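Local coordinates for protein peptide methionine sulfoxide reductase MsrA (Corynebacterium diphtheriae, PDB 4D7L) that reduces methionine S-sulfoxide in proteins back to methionine, probably as a repair enzyme for oxidatively damaged proteins, at residues Thr124-Phe128 and Asp129-Val133; Pro182-Ala186 and Ala187-Arg191; Thr202-Gly205 and Glu206-Ala210. All coordinates share one frame; numbering follows the deposited sequence.

Interaction 1: Thr124-Phe128 and Asp129-Val133; sequences TQVTF and DELVV
Thr127 and Glu130 grip each other in a capping box at the start of helix 128-137. The hydroxyl OG1 of Thr127, the N-cap residue, accepts from Glu130 N at 3.0 Å, and in return Glu130 OE1 accepts from Thr127 N at 3.0 Å, met on the anti side of the carboxylate. Threonine suits the cap because its short side chain can turn OG1 back over the first turn: with chi1 at 69° the oxygen sits between the backbone N and the carbonyl carbon, facing the amide of Glu130. Glutamate has the length to return to Thr127, its chain extended beyond CG. The same OE1 accepts a second hydrogen bond, from a water that also donates to Gln125 O, tying the incoming loop to the cap.

Beneath this polar surface lies an apolar layer. Val126 CG2 meets Leu131 CD2 at 4.0 Å, and both side chains also rest on Tyr121 of strand 114-121. Phe128, with CG anti to its backbone N (chi1 -179°), turns its ring into the protein, where Ile66 and Thr161 of the central sheet pack against it. Asp129 forms a salt bridge with Arg172 of helix 166-186, so the first turn is also anchored to a neighbouring helix. Val132, one turn on from Phe128, lays its CG2 over a face of that ring, 4.1 Å from the centroid in a CH-pi contact.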
ATOM      1  N   THR A 124      -7.001  15.128  13.353  1.00 27.02           N
ATOM      2  CA  THR A 124      -7.333  16.536  13.508  1.00 25.48           C
ATOM      3  C   THR A 124      -6.624  17.360  12.445  1.00 31.28           C
ATOM      4  O   THR A 124      -6.910  18.541  12.293  1.00 32.71           O
ATOM      5  CB  THR A 124      -6.953  17.092  14.897  1.00 30.10           C
ATOM      6  OG1 THR A 124      -5.524  17.103  15.031  1.00 29.81           O
ATOM      7  CG2 THR A 124      -7.569  16.254  16.023  1.00 30.47           C
ATOM      8  N   GLN A 125      -5.711  16.741  11.700  1.00 27.40           N
ATOM      9  CA  GLN A 125      -4.955  17.465  10.675  1.00 27.74           C
ATOM     10  C   GLN A 125      -5.275  17.003   9.249  1.00 28.10           C
ATOM     11  O   GLN A 125      -5.272  17.797   8.319  1.00 23.62           O
ATOM     12  CB  GLN A 125      -3.456  17.305  10.921  1.00 32.51           C
ATOM     13  CG  GLN A 125      -2.977  17.863  12.239  1.00 41.45           C
ATOM     14  CD  GLN A 125      -1.500  17.619  12.434  1.00 62.22           C
ATOM     15  OE1 GLN A 125      -0.680  18.049  11.624  1.00 72.37           O
ATOM     16  NE2 GLN A 125      -1.151  16.895  13.494  1.00 68.74           N
ATOM     17  N   VAL A 126      -5.553  15.718   9.088  1.00 22.46           N
ATOM     18  CA  VAL A 126      -5.940  15.167   7.792  1.00 22.41           C
ATOM     19  C   VAL A 126      -6.973  14.083   8.057  1.00 20.70           C
ATOM     20  O   VAL A 126      -6.857  13.367   9.046  1.00 24.09           O
ATOM     21  CB  VAL A 126      -4.709  14.588   7.007  1.00 22.09           C
ATOM     22  CG1 VAL A 126      -4.092  13.358   7.720  1.00 16.35           C
ATOM     23  CG2 VAL A 126      -5.111  14.192   5.590  1.00 21.53           C
ATOM     24  N   THR A 127      -7.999  13.967   7.212  1.00 18.37           N
ATOM     25  CA  THR A 127      -9.055  13.002   7.498  1.00 21.18           C
ATOM     26  C   THR A 127      -8.898  11.690   6.715  1.00 25.10           C
ATOM     27  O   THR A 127      -8.197  11.626   5.704  1.00 24.09           O
ATOM     28  CB  THR A 127     -10.454  13.564   7.193  1.00 22.94           C
ATOM     29  OG1 THR A 127     -10.605  13.725   5.781  1.00 22.54           O
ATOM     30  CG2 THR A 127     -10.672  14.920   7.896  1.00 23.23           C
ATOM     31  N   PHE A 128      -9.563  10.651   7.206  1.00 22.68           N
ATOM     32  CA  PHE A 128      -9.702   9.398   6.469  1.00 23.59           C
ATOM     33  C   PHE A 128     -10.134   9.638   5.024  1.00 21.92           C
ATOM     34  O   PHE A 128      -9.523   9.118   4.076  1.00 18.24           O
ATOM     35  CB  PHE A 128     -10.727   8.514   7.170  1.00 21.30           C
ATOM     36  CG  PHE A 128     -10.933   7.186   6.506  1.00 21.12           C
ATOM     37  CD1 PHE A 128     -10.125   6.105   6.829  1.00 20.76           C
ATOM     38  CD2 PHE A 128     -11.959   7.002   5.581  1.00 19.85           C
ATOM     39  CE1 PHE A 128     -10.317   4.863   6.220  1.00 20.80           C
ATOM     40  CE2 PHE A 128     -12.167   5.760   4.967  1.00 15.85           C
ATOM     41  CZ  PHE A 128     -11.337   4.689   5.280  1.00 20.99           C
ATOM     42  N   ASP A 129     -11.176  10.454   4.866  1.00 22.45           N
ATOM     43  CA  ASP A 129     -11.732  10.784   3.553  1.00 22.82           C
ATOM     44  C   ASP A 129     -10.656  11.397   2.642  1.00 18.81           C
ATOM     45  O   ASP A 129     -10.533  11.021   1.484  1.00 20.73           O
ATOM     46  CB  ASP A 129     -12.894  11.777   3.698  1.00 29.00           C
ATOM     47  CG  ASP A 129     -14.098  11.197   4.438  1.00 31.84           C
ATOM     48  OD1 ASP A 129     -14.136   9.973   4.716  1.00 28.92           O
ATOM     49  OD2 ASP A 129     -14.988  11.992   4.800  1.00 30.86           O
ATOM     50  N   GLU A 130      -9.889  12.344   3.179  1.00 18.66           N
ATOM     51  CA  GLU A 130      -8.851  13.012   2.393  1.00 17.46           C
ATOM     52  C   GLU A 130      -7.761  12.047   1.939  1.00 23.07           C
ATOM     53  O   GLU A 130      -7.229  12.172   0.831  1.00 20.74           O
ATOM     54  CB  GLU A 130      -8.232  14.159   3.205  1.00 21.31           C
ATOM     55  CG  GLU A 130      -9.200  15.329   3.367  1.00 28.52           C
ATOM     56  CD  GLU A 130      -8.633  16.491   4.175  1.00 37.31           C
ATOM     57  OE1 GLU A 130      -7.986  16.260   5.218  1.00 27.98           O
ATOM     58  OE2 GLU A 130      -8.865  17.646   3.771  1.00 50.84           O
ATOM     59  N   LEU A 131      -7.415  11.092   2.796  1.00 18.96           N
ATOM     60  CA  LEU A 131      -6.366  10.138   2.447  1.00 17.87           C
ATOM     61  C   LEU A 131      -6.867   9.157   1.385  1.00 20.77           C
ATOM     62  O   LEU A 131      -6.106   8.747   0.504  1.00 23.20           O
ATOM     63  CB  LEU A 131      -5.876   9.389   3.705  1.00 17.57           C
ATOM     64  CG  LEU A 131      -5.099  10.282   4.700  1.00 20.88           C
ATOM     65  CD1 LEU A 131      -4.810   9.525   5.973  1.00 16.22           C
ATOM     66  CD2 LEU A 131      -3.778  10.734   4.062  1.00 23.33           C
ATOM     67  N   VAL A 132      -8.137   8.765   1.466  1.00 18.26           N
ATOM     68  CA  VAL A 132      -8.683   7.907   0.404  1.00 15.99           C
ATOM     69  C   VAL A 132      -8.659   8.636  -0.936  1.00 17.36           C
ATOM     70  O   VAL A 132      -8.253   8.074  -1.966  1.00 18.76           O
ATOM     71  CB  VAL A 132     -10.133   7.420   0.726  1.00 21.34           C
ATOM     72  CG1 VAL A 132     -10.750   6.711  -0.482  1.00 19.60           C
ATOM     73  CG2 VAL A 132     -10.131   6.478   1.943  1.00 22.81           C
ATOM     74  N   VAL A 133      -9.064   9.899  -0.928  1.00 17.25           N
ATOM     75  CA  VAL A 133      -9.071  10.696  -2.162  1.00 18.22           C
ATOM     76  C   VAL A 133      -7.648  10.837  -2.705  1.00 22.73           C
ATOM     77  O   VAL A 133      -7.407  10.689  -3.916  1.00 21.36           O
ATOM     78  CB  VAL A 133      -9.695  12.098  -1.928  1.00 20.17           C
ATOM     79  CG1 VAL A 133      -9.399  13.037  -3.102  1.00 22.00           C
ATOM     80  CG2 VAL A 133     -11.204  11.977  -1.697  1.00 20.71           C
TER
HETATM   81  O   HOH W   1      -5.513  18.015   5.499  1.00 29.94           O

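Interaction 2: Pro182-Ala186 and Ala187-Arg191; sequences PKLAA and AGLGR
The backbone leaves helix 166-186 through a tight turn in which Leu189 N donates to Leu184 O at 3.1 Å and Gly188 N to Ala185 O at 3.0 Å, while Gly188 takes a positive phi of 88°. Among the side chains, Leu184 and Leu189 make the apolar closure. Their chains run at a slant to one another and meet through methyls: with CG anti to the carbonyl carbon (chi1 -58°), Leu189 carries its CD1 to within 3.9 Å of Leu184 CD2. The CB of Leu189 packs 3.4 Å from Leu184 O, beside the oxygen that its own amide grips. Both leucines also touch Thr142 in a nearby loop, and Leu184 adds Pro141 and Ile192. The small CB of Ala187 fits against the carbonyls of Lys183 and Leu184.

The two backbone bonds differ in approach: Leu189 N comes within 18° of the carbonyl plane of Leu184, whereas Gly188 N stands above the plane of the Ala185 carbonyl and not on a lone pair. Ala187 N, just before the reversal, reaches both Lys183 O and Leu184 O, but weakly. Having no CB, Gly188 takes its phi without crowding the carbonyl oxygen before it; Gly190 also has positive phi, a conformation easily adopted by glycine. Its amide is joined to Ala185 O by a water that accepts from Gly190 N and donates to the carbonyl, giving this last-turn oxygen a second partner. Paired backbone bonds, a glycine of positive phi and a leucine contact spanning the turn make this a Schellman motif, the classic C-terminal helix stop.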
ATOM      1  N   PRO A 182     -18.246   6.825 -12.147  1.00 25.83           N
ATOM      2  CA  PRO A 182     -18.708   7.387 -13.418  1.00 22.85           C
ATOM      3  C   PRO A 182     -17.626   8.153 -14.175  1.00 26.60           C
ATOM      4  O   PRO A 182     -17.628   8.183 -15.402  1.00 26.28           O
ATOM      5  CB  PRO A 182     -19.839   8.334 -12.994  1.00 32.17           C
ATOM      6  CG  PRO A 182     -20.289   7.800 -11.675  1.00 31.79           C
ATOM      7  CD  PRO A 182     -19.049   7.325 -11.014  1.00 27.04           C
ATOM      8  N   LYS A 183     -16.724   8.781 -13.442  1.00 26.68           N
ATOM      9  CA  LYS A 183     -15.676   9.577 -14.051  1.00 28.49           C
ATOM     10  C   LYS A 183     -14.700   8.666 -14.794  1.00 24.11           C
ATOM     11  O   LYS A 183     -14.252   8.968 -15.888  1.00 25.37           O
ATOM     12  CB  LYS A 183     -14.942  10.366 -12.968  1.00 36.00           C
ATOM     13  CG  LYS A 183     -15.767  11.480 -12.331  1.00 52.92           C
ATOM     14  CD  LYS A 183     -15.030  12.062 -11.119  1.00 64.37           C
ATOM     15  CE  LYS A 183     -15.621  13.397 -10.664  1.00 78.03           C
ATOM     16  NZ  LYS A 183     -14.861  13.985  -9.516  1.00 82.84           N
ATOM     17  N   LEU A 184     -14.359   7.553 -14.162  1.00 18.92           N
ATOM     18  CA  LEU A 184     -13.430   6.583 -14.741  1.00 21.22           C
ATOM     19  C   LEU A 184     -14.068   5.852 -15.919  1.00 23.67           C
ATOM     20  O   LEU A 184     -13.391   5.532 -16.900  1.00 22.11           O
ATOM     21  CB  LEU A 184     -12.983   5.604 -13.686  1.00 18.27           C
ATOM     22  CG  LEU A 184     -12.129   6.303 -12.621  1.00 30.80           C
ATOM     23  CD1 LEU A 184     -11.982   5.421 -11.424  1.00 33.23           C
ATOM     24  CD2 LEU A 184     -10.772   6.624 -13.190  1.00 38.74           C
ATOM     25  N   ALA A 185     -15.366   5.583 -15.805  1.00 23.08           N
ATOM     26  CA  ALA A 185     -16.130   4.966 -16.896  1.00 23.24           C
ATOM     27  C   ALA A 185     -16.112   5.906 -18.099  1.00 30.47           C
ATOM     28  O   ALA A 185     -15.985   5.458 -19.244  1.00 30.82           O
ATOM     29  CB  ALA A 185     -17.560   4.669 -16.480  1.00 26.00           C
ATOM     30  N   ALA A 186     -16.287   7.203 -17.836  1.00 23.14           N
ATOM     31  CA  ALA A 186     -16.314   8.197 -18.907  1.00 30.16           C
ATOM     32  C   ALA A 186     -14.934   8.335 -19.551  1.00 22.06           C
ATOM     33  O   ALA A 186     -14.829   8.766 -20.694  1.00 26.28           O
ATOM     34  CB  ALA A 186     -16.806   9.555 -18.393  1.00 34.69           C
ATOM     35  N   ALA A 187     -13.882   8.013 -18.806  1.00 21.02           N
ATOM     36  CA  ALA A 187     -12.529   8.059 -19.348  1.00 23.91           C
ATOM     37  C   ALA A 187     -12.215   6.815 -20.179  1.00 27.00           C
ATOM     38  O   ALA A 187     -11.138   6.705 -20.746  1.00 26.99           O
ATOM     39  CB  ALA A 187     -11.502   8.223 -18.217  1.00 21.18           C
ATOM     40  N   GLY A 188     -13.152   5.872 -20.251  1.00 21.41           N
ATOM     41  CA  GLY A 188     -12.973   4.710 -21.115  1.00 22.28           C
ATOM     42  C   GLY A 188     -12.234   3.602 -20.378  1.00 26.80           C
ATOM     43  O   GLY A 188     -11.701   2.676 -20.998  1.00 25.01           O
ATOM     44  N   LEU A 189     -12.165   3.708 -19.052  1.00 20.75           N
ATOM     45  CA  LEU A 189     -11.381   2.760 -18.275  1.00 22.58           C
ATOM     46  C   LEU A 189     -12.152   1.568 -17.673  1.00 27.96           C
ATOM     47  O   LEU A 189     -11.553   0.713 -17.024  1.00 24.90           O
ATOM     48  CB  LEU A 189     -10.671   3.512 -17.153  1.00 27.22           C
ATOM     49  CG  LEU A 189      -9.749   4.638 -17.629  1.00 26.11           C
ATOM     50  CD1 LEU A 189      -9.023   5.236 -16.427  1.00 25.97           C
ATOM     51  CD2 LEU A 189      -8.768   4.116 -18.662  1.00 31.16           C
ATOM     52  N   GLY A 190     -13.462   1.491 -17.867  1.00 24.11           N
ATOM     53  CA  GLY A 190     -14.210   0.392 -17.260  1.00 19.70           C
ATOM     54  C   GLY A 190     -14.261   0.475 -15.724  1.00 24.71           C
ATOM     55  O   GLY A 190     -14.165   1.566 -15.149  1.00 25.03           O
ATOM     56  N   ARG A 191     -14.398  -0.677 -15.067  0.96 19.42           N
ATOM     57  CA  ARG A 191     -14.702  -0.765 -13.629  0.96 18.58           C
ATOM     58  C   ARG A 191     -13.540  -0.489 -12.691  0.96 24.16           C
ATOM     59  O   ARG A 191     -12.396  -0.740 -13.041  0.96 20.07           O
ATOM     60  CB  ARG A 191     -15.244  -2.164 -13.294  0.96 21.06           C
ATOM     61  CG  ARG A 191     -16.632  -2.482 -13.844  0.96 29.61           C
ATOM     62  CD  ARG A 191     -16.952  -3.992 -13.723  0.96 38.28           C
ATOM     63  NE  ARG A 191     -16.053  -4.804 -14.550  0.96 57.58           N
ATOM     64  CZ  ARG A 191     -16.323  -6.031 -14.998  0.96 61.84           C
ATOM     65  NH1 ARG A 191     -17.482  -6.616 -14.712  0.96 64.30           N
ATOM     66  NH2 ARG A 191     -15.434  -6.675 -15.746  0.96 49.69           N
TER
HETATM   67  O   HOH W   2     -15.544   2.703 -19.647  1.00 23.64           O

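Interaction 3: Thr202-Gly205 and Glu206-Ala210; sequences TPAG and EYYMA
Ala204 meets Tyr208 at the rim of the phenol ring, its methyl lying in the ring plane at the edge and not over a face. CB is 3.6 Å from Tyr208 OH and 3.9 Å from CE2, so it nestles beside the hydroxyl end of the ring. The tyrosine reaches back by its length: CG lies anti to the carbonyl carbon (chi1 -57°), and the ring carries its far end towards the turn. A methyl is small enough to lie at this edge, and the Tyr208 side chain also touches Asn100.

The turn at 202-205 brings the chain into strand 208-209, an outermost strand of the mixed central sheet, joined to strand 86-94 by backbone bonding between Tyr208 and Phe93. Gly205 occupies the bend with a phi of 77°, a positive value readily reached by a residue without CB.

Thr202 OG1, held between its backbone N and carbonyl carbon (chi1 63°), faces the amide of Gly205 and accepts a weak bond from Gly205 N at 3.1 Å; it is also hydrogen-bonded with Leu199 O. A water donates both to this OG1, at 2.7 Å, and to Glu206 O, at 2.8 Å, bridging the start of the turn to the residue that follows it. Glu206 extends its chain beyond CG. At its carboxylate a second water donates weakly to OE2 while donating also to Ala204 O, 3.2 Å away.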
ATOM      1  N   THR A 202      -8.951  -9.562   5.891  1.00 14.84           N
ATOM      2  CA  THR A 202      -8.134 -10.177   4.829  1.00 17.47           C
ATOM      3  C   THR A 202      -7.751 -11.590   5.253  1.00 17.99           C
ATOM      4  O   THR A 202      -7.856 -11.924   6.433  1.00 18.05           O
ATOM      5  CB  THR A 202      -6.857  -9.387   4.537  1.00 16.38           C
ATOM      6  OG1 THR A 202      -6.031  -9.385   5.716  1.00 18.72           O
ATOM      7  CG2 THR A 202      -7.198  -7.953   4.109  1.00 14.76           C
ATOM      8  N   PRO A 203      -7.328 -12.441   4.302  1.00 17.77           N
ATOM      9  CA  PRO A 203      -7.073 -13.836   4.713  1.00 21.09           C
ATOM     10  C   PRO A 203      -6.042 -13.977   5.847  1.00 18.29           C
ATOM     11  O   PRO A 203      -6.311 -14.705   6.804  1.00 19.07           O
ATOM     12  CB  PRO A 203      -6.567 -14.499   3.419  1.00 19.18           C
ATOM     13  CG  PRO A 203      -7.282 -13.704   2.317  1.00 15.57           C
ATOM     14  CD  PRO A 203      -7.264 -12.263   2.839  1.00 15.31           C
ATOM     15  N   ALA A 204      -4.908 -13.285   5.774  1.00 17.68           N
ATOM     16  CA  ALA A 204      -3.946 -13.380   6.860  1.00 20.61           C
ATOM     17  C   ALA A 204      -4.417 -12.570   8.044  1.00 19.73           C
ATOM     18  O   ALA A 204      -4.046 -12.862   9.168  1.00 19.68           O
ATOM     19  CB  ALA A 204      -2.569 -12.907   6.417  1.00 15.23           C
ATOM     20  N   GLY A 205      -5.228 -11.548   7.794  1.00 17.97           N
ATOM     21  CA  GLY A 205      -5.774 -10.737   8.874  1.00 16.15           C
ATOM     22  C   GLY A 205      -4.811  -9.727   9.493  1.00 18.48           C
ATOM     23  O   GLY A 205      -5.150  -9.082  10.487  1.00 16.44           O
ATOM     24  N   GLU A 206      -3.640  -9.545   8.887  1.00 16.69           N
ATOM     25  CA  GLU A 206      -2.562  -8.727   9.483  1.00 14.95           C
ATOM     26  C   GLU A 206      -1.778  -8.054   8.403  1.00 15.23           C
ATOM     27  O   GLU A 206      -1.795  -8.489   7.247  1.00 16.68           O
ATOM     28  CB  GLU A 206      -1.557  -9.574  10.302  1.00 19.84           C
ATOM     29  CG  GLU A 206      -2.122 -10.377  11.426  1.00 37.74           C
ATOM     30  CD  GLU A 206      -1.046 -11.191  12.122  1.00 48.64           C
ATOM     31  OE1 GLU A 206       0.117 -10.739  12.159  1.00 45.45           O
ATOM     32  OE2 GLU A 206      -1.357 -12.295  12.611  1.00 57.51           O
ATOM     33  N   TYR A 207      -1.043  -7.024   8.804  1.00 16.43           N
ATOM     34  CA  TYR A 207      -0.074  -6.360   7.942  1.00 18.29           C
ATOM     35  C   TYR A 207       1.328  -6.766   8.372  1.00 17.32           C
ATOM     36  O   TYR A 207       1.610  -6.840   9.569  1.00 18.09           O
ATOM     37  CB  TYR A 207      -0.255  -4.839   8.040  1.00 15.57           C
ATOM     38  CG  TYR A 207       0.878  -3.981   7.531  1.00 19.82           C
ATOM     39  CD1 TYR A 207       1.027  -3.745   6.165  1.00 16.91           C
ATOM     40  CD2 TYR A 207       1.754  -3.330   8.424  1.00 15.09           C
ATOM     41  CE1 TYR A 207       2.043  -2.920   5.677  1.00 14.62           C
ATOM     42  CE2 TYR A 207       2.789  -2.494   7.938  1.00 15.27           C
ATOM     43  CZ  TYR A 207       2.908  -2.292   6.575  1.00 17.60           C
ATOM     44  OH  TYR A 207       3.897  -1.467   6.089  1.00 18.82           O
ATOM     45  N   TYR A 208       2.202  -7.015   7.398  1.00 14.03           N
ATOM     46  CA  TYR A 208       3.566  -7.465   7.675  1.00 18.54           C
ATOM     47  C   TYR A 208       4.562  -6.473   7.115  1.00 14.91           C
ATOM     48  O   TYR A 208       4.532  -6.188   5.921  1.00 18.65           O
ATOM     49  CB  TYR A 208       3.817  -8.853   7.044  1.00 17.52           C
ATOM     50  CG  TYR A 208       2.836  -9.895   7.511  1.00 13.76           C
ATOM     51  CD1 TYR A 208       2.941 -10.441   8.800  1.00 17.13           C
ATOM     52  CD2 TYR A 208       1.805 -10.337   6.678  1.00 17.45           C
ATOM     53  CE1 TYR A 208       2.048 -11.416   9.252  1.00 19.26           C
ATOM     54  CE2 TYR A 208       0.899 -11.307   7.131  1.00 20.60           C
ATOM     55  CZ  TYR A 208       1.029 -11.839   8.405  1.00 20.97           C
ATOM     56  OH  TYR A 208       0.141 -12.811   8.834  1.00 19.53           O
ATOM     57  N   MET A 209       5.439  -5.948   7.961  1.00 16.29           N
ATOM     58  CA  MET A 209       6.425  -4.987   7.479  1.00 17.98           C
ATOM     59  C   MET A 209       7.447  -5.635   6.580  1.00 17.69           C
ATOM     60  O   MET A 209       7.910  -6.733   6.870  1.00 18.37           O
ATOM     61  CB  MET A 209       7.161  -4.313   8.641  1.00 21.60           C
ATOM     62  CG  MET A 209       6.325  -3.433   9.525  1.00 25.49           C
ATOM     63  SD  MET A 209       7.407  -2.582  10.718  1.00 26.21           S
ATOM     64  CE  MET A 209       8.160  -1.318   9.717  1.00 26.38           C
ATOM     65  N   ALA A 210       7.836  -4.923   5.518  1.00 16.07           N
ATOM     66  CA  ALA A 210       8.945  -5.335   4.671  1.00 18.96           C
ATOM     67  C   ALA A 210      10.281  -5.123   5.394  1.00 20.57           C
ATOM     68  O   ALA A 210      10.332  -4.419   6.402  1.00 19.29           O
ATOM     69  CB  ALA A 210       8.914  -4.552   3.348  1.00 17.85           C
TER
HETATM   70  O   HOH W   3      -3.377  -9.456   5.172  1.00 18.19           O
HETATM   71  O   HOH W   4      -4.677 -12.639  12.319  1.00 51.28           O

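How the interactions relate
The three contacts follow one another along the chain without touching. Interactions 1 and 2 are the nearest pair by closest atoms, about 8 Å, with centres 24 Å apart; helix 166-186 connects them, receiving Asp129 and Val132 from interaction 1 and ending in interaction 2. One contact starts a helix and the other stops one, the first with side-chain oxygens accepting from backbone amides, the second with carbonyls accepting from amides of the turn. Interaction 3 instead leads into an edge strand of the central sheet, its centre 23 Å from that of interaction 1 and 31 Å from that of interaction 2. All three lie away from the Cys72-Cys226 disulfide, which includes the predicted active-site Cys72.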